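Local coordinates for oxidoreductase (Azotobacter vinelandii, PDB 7D5M), which binds NAD+ and, as a homologue of inositol dehydrogenase, is probably an NAD-dependent sugar or polyol oxidoreductase, at residues V88-P93 with A99-A104. Residues are numbered along the deposited sequence; the frame is centred on the assembly and turned at random.
Sequences VSVATP and AITRAA. With NAD (nicotinamide-adenine-dinucleotide), chain B.
Thr92 OG1 is hydrogen-bonded to the hydroxyl of Thr96. Ile100 CD1 comes from the helix to 3.5 Å from Thr92 OG1, so Thr92 and Ile100 meet tip to tip. Ile100 can reach this far because its chain is extended at chi2 (168°), which carries CD1 toward the end of strand 87-91. The methyl of Thr92 serves both neighbours: CG2 is 3.8 Å from Ile100 CD1 and 3.7 Å from C5A of NAD, over the face of the adenine. Pro93 CD adds to this side, 3.4 Å from C8A of NAD. Thr92 thus stands between the helix and the cofactor.

Earlier in the strand the contact is mostly methyl on methyl. Val90 CG2 meets Ile100 CG2 at 3.7 Å, and Val90 CG1 lies slightly farther from the same methyl. Val90 CG2 also lies near Thr101 OG1, whose hydrogen bond goes to the backbone oxygen of His97. Val88 CG1 rests on Ala104 CB at 3.7 Å. Strand and helix run nearly antiparallel (170°), so Val90 and Val88 meet Ile100 and Ala104, one helix turn apart.

This is the strand-to-helix half of a beta-alpha-beta unit in the Rossmann fold, completed by strand 110-113. Val17 touches Val88, Thr92 and Ile100, Tyr71 of helix 71-78 touches Ile100, and Val111 touches Val90 and Ala104. Methyl packing, not polar bonding between them, sets helix against strand. Thr92 turns its hydroxyl to the loop before the helix and its methyl to the adenine; outside bonds satisfy the hydroxyls of Thr92 and Thr101.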
loop_
_atom_site.group_PDB
_atom_site.type_symbol
_atom_site.label_atom_id
_atom_site.label_comp_id
_atom_site.label_asym_id
_atom_site.label_seq_id
_atom_site.Cartn_x
_atom_site.Cartn_y
_atom_site.Cartn_z
ATOM N N VAL A 88 22.998 -10.167 33.643
ATOM C CA VAL A 88 22.286 -11.394 33.210
ATOM C C VAL A 88 21.001 -10.976 32.492
ATOM O O VAL A 88 20.302 -10.076 32.988
ATOM C CB VAL A 88 22.035 -12.347 34.396
ATOM C CG1 VAL A 88 21.214 -11.702 35.499
ATOM C CG2 VAL A 88 21.413 -13.653 33.937
ATOM N N SER A 89 20.727 -11.605 31.351
ATOM C CA SER A 89 19.432 -11.487 30.655
ATOM C C SER A 89 18.544 -12.678 31.016
ATOM O O SER A 89 19.006 -13.839 30.908
ATOM C CB SER A 89 19.631 -11.346 29.178
ATOM O OG SER A 89 20.190 -10.075 28.921
ATOM N N VAL A 90 17.295 -12.391 31.386
ATOM C CA VAL A 90 16.314 -13.412 31.848
ATOM C C VAL A 90 15.302 -13.642 30.716
ATOM O O VAL A 90 14.496 -12.745 30.433
ATOM C CB VAL A 90 15.641 -12.968 33.159
ATOM C CG1 VAL A 90 14.623 -13.990 33.637
ATOM C CG2 VAL A 90 16.659 -12.660 34.245
ATOM N N ALA A 91 15.377 -14.797 30.066
ATOM C CA ALA A 91 14.535 -15.141 28.897
ATOM C C ALA A 91 13.835 -16.468 29.165
ATOM O O ALA A 91 13.631 -17.239 28.218
ATOM C CB ALA A 91 15.378 -15.192 27.654
ATOM N N THR A 92 13.478 -16.713 30.424
ATOM C CA THR A 92 12.718 -17.910 30.848
ATOM C C THR A 92 11.239 -17.619 30.645
ATOM O O THR A 92 10.853 -16.504 30.316
ATOM C CB THR A 92 13.038 -18.268 32.301
ATOM O OG1 THR A 92 12.783 -17.097 33.079
ATOM C CG2 THR A 92 14.464 -18.738 32.492
ATOM N N PRO A 93 10.355 -18.618 30.797
ATOM C CA PRO A 93 8.920 -18.333 30.847
ATOM C C PRO A 93 8.562 -17.395 32.012
ATOM O O PRO A 93 9.295 -17.313 32.982
ATOM C CB PRO A 93 8.287 -19.720 30.987
ATOM C CG PRO A 93 9.333 -20.665 30.421
ATOM C CD PRO A 93 10.659 -20.054 30.833
ATOM N N ALA A 99 11.533 -14.443 40.577
ATOM C CA ALA A 99 12.516 -15.157 41.429
ATOM C C ALA A 99 13.927 -14.962 40.857
ATOM O O ALA A 99 14.859 -14.688 41.630
ATOM C CB ALA A 99 12.157 -16.624 41.545
ATOM N N ILE A 100 14.081 -15.058 39.538
ATOM C CA ILE A 100 15.426 -14.981 38.901
ATOM C C ILE A 100 15.928 -13.536 38.985
ATOM O O ILE A 100 17.108 -13.360 39.351
ATOM C CB ILE A 100 15.414 -15.506 37.455
ATOM C CG1 ILE A 100 14.999 -16.979 37.402
ATOM C CG2 ILE A 100 16.776 -15.277 36.819
ATOM C CD1 ILE A 100 14.687 -17.469 36.018
ATOM N N THR A 101 15.083 -12.555 38.651
ATOM C CA THR A 101 15.450 -11.114 38.710
ATOM C C THR A 101 15.808 -10.754 40.160
ATOM O O THR A 101 16.857 -10.115 40.376
ATOM C CB THR A 101 14.343 -10.223 38.137
ATOM O OG1 THR A 101 14.153 -10.609 36.776
ATOM C CG2 THR A 101 14.685 -8.751 38.166
ATOM N N ARG A 102 14.976 -11.152 41.123
ATOM C CA ARG A 102 15.218 -10.848 42.555
ATOM C C ARG A 102 16.595 -11.380 42.962
ATOM O O ARG A 102 17.382 -10.606 43.551
ATOM C CB ARG A 102 14.141 -11.454 43.458
ATOM C CG ARG A 102 14.330 -11.058 44.913
ATOM C CD ARG A 102 13.359 -11.730 45.860
ATOM N NE ARG A 102 13.556 -11.153 47.184
ATOM C CZ ARG A 102 12.609 -10.993 48.099
ATOM N NH1 ARG A 102 11.368 -11.389 47.860
ATOM N NH2 ARG A 102 12.918 -10.442 49.264
ATOM N N ALA A 103 16.873 -12.650 42.679
ATOM C CA ALA A 103 18.148 -13.312 43.047
ATOM C C ALA A 103 19.324 -12.571 42.378
ATOM O O ALA A 103 20.353 -12.344 43.049
ATOM C CB ALA A 103 18.115 -14.761 42.655
ATOM N N ALA A 104 19.190 -12.185 41.105
ATOM C CA ALA A 104 20.279 -11.509 40.362
ATOM C C ALA A 104 20.568 -10.161 41.039
ATOM O O ALA A 104 21.747 -9.847 41.288
ATOM C CB ALA A 104 19.928 -11.341 38.898
HETATM P PA NAD B . 10.197 -20.453 25.010
HETATM O O1A NAD B . 9.330 -21.445 25.722
HETATM O O2A NAD B . 10.283 -20.452 23.516
HETATM O O5B NAD B . 11.680 -20.546 25.618
HETATM C C5B NAD B . 11.933 -20.813 27.033
HETATM C C4B NAD B . 13.401 -21.130 27.186
HETATM O O4B NAD B . 13.792 -21.039 28.580
HETATM C C3B NAD B . 13.812 -22.541 26.747
HETATM O O3B NAD B . 15.129 -22.511 26.216
HETATM C C2B NAD B . 13.737 -23.316 28.067
HETATM O O2B NAD B . 14.491 -24.507 28.094
HETATM C C1B NAD B . 14.339 -22.274 28.997
HETATM N N9A NAD B . 14.015 -22.441 30.405
HETATM C C8A NAD B . 12.772 -22.677 30.932
HETATM N N7A NAD B . 12.764 -22.711 32.241
HETATM C C5A NAD B . 14.078 -22.461 32.603
HETATM C C6A NAD B . 14.704 -22.353 33.860
HETATM N N6A NAD B . 14.057 -22.462 35.023
HETATM N N1A NAD B . 16.033 -22.084 33.871
HETATM C C2A NAD B . 16.671 -21.970 32.696
HETATM N N3A NAD B . 16.183 -22.037 31.455
HETATM C C4A NAD B . 14.863 -22.290 31.478
HETATM O O3 NAD B . 9.760 -18.956 25.442
HETATM P PN NAD B . 9.941 -17.561 24.633
HETATM O O1N NAD B . 8.811 -17.395 23.655
HETATM O O2N NAD B . 11.349 -17.480 24.125
HETATM O O5D NAD B . 9.714 -16.480 25.795
HETATM C C5D NAD B . 10.567 -16.411 26.940
HETATM C C4D NAD B . 10.293 -15.083 27.588
HETATM O O4D NAD B . 10.521 -14.034 26.612
HETATM C C3D NAD B . 8.846 -14.898 28.062
HETATM O O3D NAD B . 8.832 -14.124 29.248
HETATM C C2D NAD B . 8.190 -14.156 26.892
HETATM O O2D NAD B . 7.067 -13.378 27.280
HETATM C C1D NAD B . 9.344 -13.253 26.451
HETATM N N1N NAD B . 9.273 -12.799 25.029
HETATM C C2N NAD B . 9.399 -11.455 24.749
HETATM C C3N NAD B . 9.287 -10.987 23.439
HETATM C C7N NAD B . 9.595 -9.526 23.195
HETATM O O7N NAD B . 10.170 -8.882 24.080
HETATM N N7N NAD B . 9.255 -9.011 22.017
HETATM C C4N NAD B . 8.919 -11.884 22.430
HETATM C C5N NAD B . 8.779 -13.238 22.734
HETATM C C6N NAD B . 9.107 -13.680 23.997
#